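Local coordinates for protein transmembrane oligosaccharyl transferase (Archaeoglobus fulgidus, PDB 3WAJ) that is a membrane-embedded archaeal enzyme of the oligosaccharyl transferase STT3 family, joining a helical transmembrane part of the GT-C type to a soluble C-terminal part, at residues A[138-143]-A[438-443]; A[607-612]-A[769-774]. All blocks are in the same frame, centred on the assembly; numbering follows the deposited sequence.

Contact 1: residues A[138-143]-A[438-443]; sequences VIAAFL and YSALAL
Ala-140 and Ala-440 meet methyl to methyl where the helices carrying 138-143 and 438-443 come closest, and their CA atoms lie only 4.8 Å apart. The CB of Ala-440 presses directly on the opposite backbone, 3.3 Å from the N of Ala-140, while Ile-139 sets its own CB beside the same methyl. With small side chains at the centre, the two axes can approach to 8.1 Å.

Larger aliphatic side chains fill in around this pair. Ile-139 turns CG2 anti to its backbone N (chi1 -42° for CG1), and this branch meets CD1 of Leu-443 at 3.6 Å, the two side chains crossing at a slant. Its other arm brings CD1 to 3.9 Å from the carbonyl O of Ala-440. Leu-143 comes in by one branch tip: its CD1 lies 3.4 Å from the CB of Ser-439 and also near the N of Ala-440.

The two segments form no hydrogen bond or salt bridge with each other. The hydroxyl OG of Ser-439 is hydrogen-bonded within its own helix to the O of Ser-435, and the serine offers its CB to the leucine. On the flanks, Ala-140 also touches Val-124 and Thr-128 of helix 121-131, and Leu-143 touches Leu-384.

With segments 138-143 and 438-443 running at 136° between their N-to-C directions, they pair helices 134-144 and 429-446 in a close helix-helix packing, with alanines at the point of nearest approach, in the multi-helix transmembrane bundle of an STT3-type protein.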
ATOM      1  N   VAL A 138     -33.433   0.855  -5.704  1.00 89.39           N
ATOM      2  CA  VAL A 138     -33.065   0.443  -7.054  1.00 89.10           C
ATOM      3  C   VAL A 138     -32.106   1.458  -7.677  1.00 82.61           C
ATOM      4  O   VAL A 138     -31.087   1.084  -8.271  1.00 81.04           O
ATOM      5  CB  VAL A 138     -34.321   0.232  -7.926  1.00 93.91           C
ATOM      6  CG1 VAL A 138     -34.053   0.589  -9.374  1.00 94.16           C
ATOM      7  CG2 VAL A 138     -34.807  -1.201  -7.802  1.00 94.84           C
ATOM      8  N   ILE A 139     -32.431   2.737  -7.518  1.00 74.89           N
ATOM      9  CA  ILE A 139     -31.526   3.803  -7.917  1.00 73.88           C
ATOM     10  C   ILE A 139     -30.217   3.638  -7.143  1.00 75.63           C
ATOM     11  O   ILE A 139     -29.130   3.931  -7.649  1.00 72.16           O
ATOM     12  CB  ILE A 139     -32.130   5.174  -7.607  1.00 70.30           C
ATOM     13  CG1 ILE A 139     -33.615   5.189  -7.966  1.00 73.62           C
ATOM     14  CG2 ILE A 139     -31.378   6.261  -8.347  1.00 70.01           C
ATOM     15  CD1 ILE A 139     -34.351   6.439  -7.525  1.00 74.37           C
ATOM     16  N   ALA A 140     -30.349   3.144  -5.915  1.00 73.68           N
ATOM     17  CA  ALA A 140     -29.222   2.901  -5.027  1.00 75.40           C
ATOM     18  C   ALA A 140     -28.256   1.887  -5.610  1.00 73.54           C
ATOM     19  O   ALA A 140     -27.065   2.166  -5.763  1.00 69.55           O
ATOM     20  CB  ALA A 140     -29.723   2.423  -3.690  1.00 73.67           C
ATOM     21  N   ALA A 141     -28.780   0.706  -5.920  1.00 72.44           N
ATOM     22  CA  ALA A 141     -27.965  -0.374  -6.453  1.00 73.60           C
ATOM     23  C   ALA A 141     -27.307   0.030  -7.767  1.00 77.43           C
ATOM     24  O   ALA A 141     -26.250  -0.492  -8.122  1.00 80.62           O
ATOM     25  CB  ALA A 141     -28.800  -1.616  -6.638  1.00 75.90           C
ATOM     26  N   PHE A 142     -27.934   0.960  -8.483  1.00 80.40           N
ATOM     27  CA  PHE A 142     -27.384   1.444  -9.747  1.00 79.78           C
ATOM     28  C   PHE A 142     -26.240   2.424  -9.506  1.00 70.04           C
ATOM     29  O   PHE A 142     -25.263   2.449 -10.248  1.00 69.35           O
ATOM     30  CB  PHE A 142     -28.478   2.097 -10.604  1.00 83.92           C
ATOM     31  CG  PHE A 142     -27.980   2.644 -11.920  1.00 79.44           C
ATOM     32  CD1 PHE A 142     -28.090   1.899 -13.085  1.00 81.33           C
ATOM     33  CD2 PHE A 142     -27.412   3.910 -11.992  1.00 77.58           C
ATOM     34  CE1 PHE A 142     -27.631   2.403 -14.295  1.00 83.10           C
ATOM     35  CE2 PHE A 142     -26.946   4.410 -13.188  1.00 80.20           C
ATOM     36  CZ  PHE A 142     -27.060   3.660 -14.345  1.00 83.07           C
ATOM     37  N   LEU A 143     -26.377   3.246  -8.474  1.00 68.52           N
ATOM     38  CA  LEU A 143     -25.377   4.266  -8.184  1.00 70.91           C
ATOM     39  C   LEU A 143     -24.082   3.684  -7.631  1.00 72.04           C
ATOM     40  O   LEU A 143     -22.992   4.153  -7.970  1.00 76.78           O
ATOM     41  CB  LEU A 143     -25.950   5.323  -7.240  1.00 72.12           C
ATOM     42  CG  LEU A 143     -26.983   6.233  -7.904  1.00 69.07           C
ATOM     43  CD1 LEU A 143     -27.450   7.291  -6.935  1.00 68.72           C
ATOM     44  CD2 LEU A 143     -26.384   6.871  -9.146  1.00 65.71           C
ATOM     45  N   TYR A 438     -27.772   8.279  -0.203  1.00 70.27           N
ATOM     46  CA  TYR A 438     -28.327   9.632  -0.077  1.00 74.14           C
ATOM     47  C   TYR A 438     -28.474  10.355  -1.429  1.00 75.67           C
ATOM     48  O   TYR A 438     -28.917  11.503  -1.488  1.00 78.56           O
ATOM     49  CB  TYR A 438     -27.514  10.461   0.927  1.00 69.90           C
ATOM     50  CG  TYR A 438     -27.748  10.071   2.373  1.00 72.94           C
ATOM     51  CD1 TYR A 438     -29.040   9.965   2.885  1.00 76.12           C
ATOM     52  CD2 TYR A 438     -26.684   9.791   3.224  1.00 71.38           C
ATOM     53  CE1 TYR A 438     -29.264   9.601   4.210  1.00 71.78           C
ATOM     54  CE2 TYR A 438     -26.902   9.426   4.549  1.00 71.16           C
ATOM     55  CZ  TYR A 438     -28.193   9.332   5.031  1.00 69.34           C
ATOM     56  OH  TYR A 438     -28.415   8.977   6.336  1.00 67.66           O
ATOM     57  N   SER A 439     -28.098   9.680  -2.510  1.00 73.74           N
ATOM     58  CA  SER A 439     -28.384  10.177  -3.851  1.00 73.67           C
ATOM     59  C   SER A 439     -29.616   9.465  -4.390  1.00 73.95           C
ATOM     60  O   SER A 439     -30.478  10.084  -5.019  1.00 77.31           O
ATOM     61  CB  SER A 439     -27.191   9.973  -4.786  1.00 72.87           C
ATOM     62  OG  SER A 439     -26.120  10.834  -4.461  1.00 70.68           O
ATOM     63  N   ALA A 440     -29.704   8.166  -4.110  1.00 68.64           N
ATOM     64  CA  ALA A 440     -30.894   7.383  -4.436  1.00 75.23           C
ATOM     65  C   ALA A 440     -32.114   7.889  -3.667  1.00 77.06           C
ATOM     66  O   ALA A 440     -33.249   7.584  -4.018  1.00 73.36           O
ATOM     67  CB  ALA A 440     -30.666   5.936  -4.134  1.00 72.55           C
ATOM     68  N   LEU A 441     -31.868   8.639  -2.599  1.00 77.17           N
ATOM     69  CA  LEU A 441     -32.939   9.243  -1.826  1.00 79.05           C
ATOM     70  C   LEU A 441     -33.305  10.582  -2.465  1.00 79.23           C
ATOM     71  O   LEU A 441     -34.468  10.818  -2.794  1.00 80.44           O
ATOM     72  CB  LEU A 441     -32.489   9.401  -0.370  1.00 82.22           C
ATOM     73  CG  LEU A 441     -33.438   9.925   0.706  1.00 82.44           C
ATOM     74  CD1 LEU A 441     -33.272  11.424   0.869  1.00 85.58           C
ATOM     75  CD2 LEU A 441     -34.885   9.565   0.404  1.00 80.25           C
ATOM     76  N   ALA A 442     -32.297  11.433  -2.674  1.00 75.22           N
ATOM     77  CA  ALA A 442     -32.471  12.728  -3.337  1.00 71.25           C
ATOM     78  C   ALA A 442     -33.182  12.606  -4.686  1.00 81.34           C
ATOM     79  O   ALA A 442     -33.917  13.504  -5.096  1.00 87.70           O
ATOM     80  CB  ALA A 442     -31.130  13.424  -3.513  1.00 57.77           C
ATOM     81  N   LEU A 443     -32.938  11.503  -5.381  1.00 83.77           N
ATOM     82  CA  LEU A 443     -33.625  11.230  -6.632  1.00 86.26           C
ATOM     83  C   LEU A 443     -35.021  10.676  -6.360  1.00 93.25           C
ATOM     84  O   LEU A 443     -36.009  11.222  -6.851  1.00102.83           O
ATOM     85  CB  LEU A 443     -32.810  10.270  -7.502  1.00 85.12           C
ATOM     86  CG  LEU A 443     -31.483  10.814  -8.043  1.00 82.71           C
ATOM     87  CD1 LEU A 443     -30.781   9.778  -8.904  1.00 84.09           C
ATOM     88  CD2 LEU A 443     -31.683  12.104  -8.822  1.00 80.41           C
TER

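Contact 2: residues A[607-612]-A[769-774]; sequences YVVSDI and GYVKIF
Tyr-770, just ahead of strand 771-776, opens the pairing of 769-774 with 607-612, which joins that strand antiparallel to its neighbour 605-611 inside a five-stranded mixed sheet. Its ring receives CG2 of Ile-612 over the centre of one face, a CH-pi contact 3.5 Å from CG2 to the ring centroid and 6° off the normal. Asp-611 lies alongside, its OD2 at the ring edge near CE2 and its carboxylate turned 70° from the ring. That carboxylate is held elsewhere, OD1 capping the N of Met-614 at the start of the next helix and OD2 taking the NE1 of Trp-503. The O of Tyr-770 accepts a weak, bent bond from the N of Ile-612.

Val-771, in a non-hydrogen-bonded pair with Asp-611, brings CG1 to 3.8 Å from CG1 of Val-609, and both valines face helix 501-513. Lys-772 pairs with Ser-610 through two nearly straight backbone bonds. On the other face of the sheet its extended chain leads away to a salt bridge with Asp-686, while Ser-610 OG bonds His-683 ND1.

Ile-773 returns to the valine face, its CG1 looking toward CG2 of Val-609. Phe-774 closes the register opposite Val-608, with CB atoms 4.2 Å apart, and its N donates to the O of Val-608. The O of Phe-774 accepts the N of Val-608 at 2.9 Å, and also stands at the edge of the Tyr-607 ring, 3.5 Å from CD1.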
ATOM      1  N   TYR A 607      21.539  -9.315  -0.805  1.00 36.04           N
ATOM      2  CA  TYR A 607      21.183  -8.639  -2.054  1.00 32.94           C
ATOM      3  C   TYR A 607      20.517  -7.309  -1.806  1.00 32.75           C
ATOM      4  O   TYR A 607      19.783  -7.133  -0.829  1.00 35.27           O
ATOM      5  CB  TYR A 607      20.281  -9.510  -2.932  1.00 28.59           C
ATOM      6  CG  TYR A 607      20.951 -10.801  -3.281  1.00 31.79           C
ATOM      7  CD1 TYR A 607      21.825 -10.868  -4.358  1.00 34.43           C
ATOM      8  CD2 TYR A 607      20.758 -11.940  -2.506  1.00 28.85           C
ATOM      9  CE1 TYR A 607      22.469 -12.034  -4.680  1.00 34.42           C
ATOM     10  CE2 TYR A 607      21.398 -13.128  -2.819  1.00 37.93           C
ATOM     11  CZ  TYR A 607      22.260 -13.163  -3.909  1.00 42.66           C
ATOM     12  OH  TYR A 607      22.919 -14.321  -4.246  1.00 50.60           O
ATOM     13  N   VAL A 608      20.804  -6.376  -2.703  1.00 31.33           N
ATOM     14  CA  VAL A 608      20.187  -5.060  -2.703  1.00 32.99           C
ATOM     15  C   VAL A 608      19.400  -4.964  -4.015  1.00 33.21           C
ATOM     16  O   VAL A 608      19.912  -5.338  -5.073  1.00 31.77           O
ATOM     17  CB  VAL A 608      21.262  -3.948  -2.687  1.00 30.65           C
ATOM     18  CG1 VAL A 608      20.618  -2.567  -2.567  1.00 29.91           C
ATOM     19  CG2 VAL A 608      22.287  -4.174  -1.567  1.00 24.57           C
ATOM     20  N   VAL A 609      18.160  -4.487  -3.951  1.00 27.95           N
ATOM     21  CA  VAL A 609      17.392  -4.197  -5.159  1.00 24.87           C
ATOM     22  C   VAL A 609      17.032  -2.713  -5.190  1.00 34.13           C
ATOM     23  O   VAL A 609      16.388  -2.192  -4.262  1.00 29.39           O
ATOM     24  CB  VAL A 609      16.106  -5.030  -5.255  1.00 29.46           C
ATOM     25  CG1 VAL A 609      15.386  -4.725  -6.571  1.00 23.72           C
ATOM     26  CG2 VAL A 609      16.401  -6.537  -5.123  1.00 24.82           C
ATOM     27  N   SER A 610      17.449  -2.027  -6.253  1.00 33.59           N
ATOM     28  CA  SER A 610      17.259  -0.585  -6.349  1.00 28.70           C
ATOM     29  C   SER A 610      16.601  -0.224  -7.663  1.00 33.86           C
ATOM     30  O   SER A 610      16.936  -0.784  -8.722  1.00 34.91           O
ATOM     31  CB  SER A 610      18.612   0.134  -6.207  1.00 34.04           C
ATOM     32  OG  SER A 610      18.547   1.486  -6.630  1.00 30.51           O
ATOM     33  N   ASP A 611      15.664   0.718  -7.615  1.00 33.15           N
ATOM     34  CA  ASP A 611      14.992   1.109  -8.850  1.00 33.30           C
ATOM     35  C   ASP A 611      15.091   2.602  -9.153  1.00 32.56           C
ATOM     36  O   ASP A 611      15.625   3.371  -8.357  1.00 32.98           O
ATOM     37  CB  ASP A 611      13.550   0.574  -8.936  1.00 26.61           C
ATOM     38  CG  ASP A 611      12.535   1.444  -8.227  1.00 35.10           C
ATOM     39  OD1 ASP A 611      12.898   2.290  -7.363  1.00 42.77           O
ATOM     40  OD2 ASP A 611      11.339   1.247  -8.531  1.00 34.21           O
ATOM     41  N   ILE A 612      14.601   3.008 -10.316  1.00 27.81           N
ATOM     42  CA  ILE A 612      14.848   4.365 -10.752  1.00 27.42           C
ATOM     43  C   ILE A 612      14.044   5.336  -9.902  1.00 31.49           C
ATOM     44  O   ILE A 612      14.366   6.523  -9.814  1.00 39.90           O
ATOM     45  CB  ILE A 612      14.553   4.530 -12.246  1.00 25.94           C
ATOM     46  CG1 ILE A 612      15.094   5.883 -12.741  1.00 29.92           C
ATOM     47  CG2 ILE A 612      13.045   4.377 -12.516  1.00 27.25           C
ATOM     48  CD1 ILE A 612      14.981   6.084 -14.228  1.00 25.30           C
ATOM     49  N   GLY A 769      19.129   0.532 -16.545  1.00 37.33           N
ATOM     50  CA  GLY A 769      17.984  -0.303 -16.224  1.00 34.41           C
ATOM     51  C   GLY A 769      17.113   0.295 -15.128  1.00 33.01           C
ATOM     52  O   GLY A 769      17.618   0.841 -14.119  1.00 34.68           O
ATOM     53  N   TYR A 770      15.801   0.173 -15.321  1.00 30.00           N
ATOM     54  CA  TYR A 770      14.807   0.596 -14.327  1.00 35.54           C
ATOM     55  C   TYR A 770      15.073  -0.073 -12.974  1.00 36.28           C
ATOM     56  O   TYR A 770      15.051   0.582 -11.927  1.00 37.88           O
ATOM     57  CB  TYR A 770      13.410   0.212 -14.818  1.00 31.73           C
ATOM     58  CG  TYR A 770      12.257   0.906 -14.123  1.00 36.47           C
ATOM     59  CD1 TYR A 770      11.468   1.819 -14.804  1.00 32.79           C
ATOM     60  CD2 TYR A 770      11.924   0.619 -12.795  1.00 34.34           C
ATOM     61  CE1 TYR A 770      10.390   2.440 -14.186  1.00 27.30           C
ATOM     62  CE2 TYR A 770      10.850   1.245 -12.172  1.00 25.11           C
ATOM     63  CZ  TYR A 770      10.096   2.157 -12.876  1.00 29.12           C
ATOM     64  OH  TYR A 770       9.039   2.790 -12.283  1.00 37.71           O
ATOM     65  N   VAL A 771      15.315  -1.381 -13.006  1.00 29.30           N
ATOM     66  CA  VAL A 771      15.587  -2.142 -11.790  1.00 31.90           C
ATOM     67  C   VAL A 771      16.994  -2.714 -11.845  1.00 31.10           C
ATOM     68  O   VAL A 771      17.395  -3.267 -12.863  1.00 38.17           O
ATOM     69  CB  VAL A 771      14.586  -3.295 -11.609  1.00 31.02           C
ATOM     70  CG1 VAL A 771      14.840  -4.010 -10.278  1.00 27.49           C
ATOM     71  CG2 VAL A 771      13.166  -2.775 -11.653  1.00 26.99           C
ATOM     72  N   LYS A 772      17.743  -2.566 -10.754  1.00 34.52           N
ATOM     73  CA  LYS A 772      19.091  -3.129 -10.655  1.00 37.57           C
ATOM     74  C   LYS A 772      19.232  -3.979  -9.397  1.00 35.32           C
ATOM     75  O   LYS A 772      18.718  -3.620  -8.343  1.00 32.52           O
ATOM     76  CB  LYS A 772      20.153  -2.024 -10.679  1.00 31.54           C
ATOM     77  CG  LYS A 772      20.250  -1.306 -12.006  1.00 33.47           C
ATOM     78  CD  LYS A 772      21.162  -0.103 -11.872  1.00 34.59           C
ATOM     79  CE  LYS A 772      20.926   0.895 -12.985  1.00 27.84           C
ATOM     80  NZ  LYS A 772      22.032   1.874 -13.020  1.00 29.00           N
ATOM     81  N   ILE A 773      19.926  -5.104  -9.521  1.00 29.00           N
ATOM     82  CA  ILE A 773      20.174  -5.981  -8.387  1.00 30.25           C
ATOM     83  C   ILE A 773      21.672  -6.062  -8.091  1.00 30.22           C
ATOM     84  O   ILE A 773      22.487  -6.291  -8.983  1.00 39.42           O
ATOM     85  CB  ILE A 773      19.638  -7.388  -8.662  1.00 31.96           C
ATOM     86  CG1 ILE A 773      18.141  -7.328  -8.938  1.00 27.21           C
ATOM     87  CG2 ILE A 773      19.909  -8.332  -7.500  1.00 37.73           C
ATOM     88  CD1 ILE A 773      17.554  -8.674  -9.352  1.00 27.73           C
ATOM     89  N   PHE A 774      22.035  -5.889  -6.832  1.00 31.08           N
ATOM     90  CA  PHE A 774      23.422  -6.012  -6.422  1.00 28.60           C
ATOM     91  C   PHE A 774      23.578  -7.132  -5.389  1.00 36.23           C
ATOM     92  O   PHE A 774      22.637  -7.447  -4.649  1.00 37.08           O
ATOM     93  CB  PHE A 774      23.903  -4.694  -5.823  1.00 30.49           C
ATOM     94  CG  PHE A 774      23.801  -3.529  -6.768  1.00 32.82           C
ATOM     95  CD1 PHE A 774      24.925  -3.083  -7.462  1.00 33.38           C
ATOM     96  CD2 PHE A 774      22.585  -2.876  -6.968  1.00 28.68           C
ATOM     97  CE1 PHE A 774      24.846  -2.004  -8.355  1.00 28.16           C
ATOM     98  CE2 PHE A 774      22.496  -1.786  -7.857  1.00 29.36           C
ATOM     99  CZ  PHE A 774      23.636  -1.355  -8.550  1.00 23.78           C
TER

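Both contacts are buried, yet they lie on opposite sides of the chain's centre, with their centres about 49 Å apart and about 32 Å between nearest atoms. They share no helix or strand and follow one another along the chain. Contact 1 belongs to the helical transmembrane part, where the backbones satisfy themselves within each helix and the interface is made mainly by aliphatic side chains meeting each other and the opposite backbone. Contact 2 sits in the soluble C-terminal part, where backbone bonds between strands carry the pairing and the side chains divide between two faces of a sheet. It also buries about twice the surface, 513 against 249 Å², and brings in aromatic rings and charged groups, which contact 1 does without.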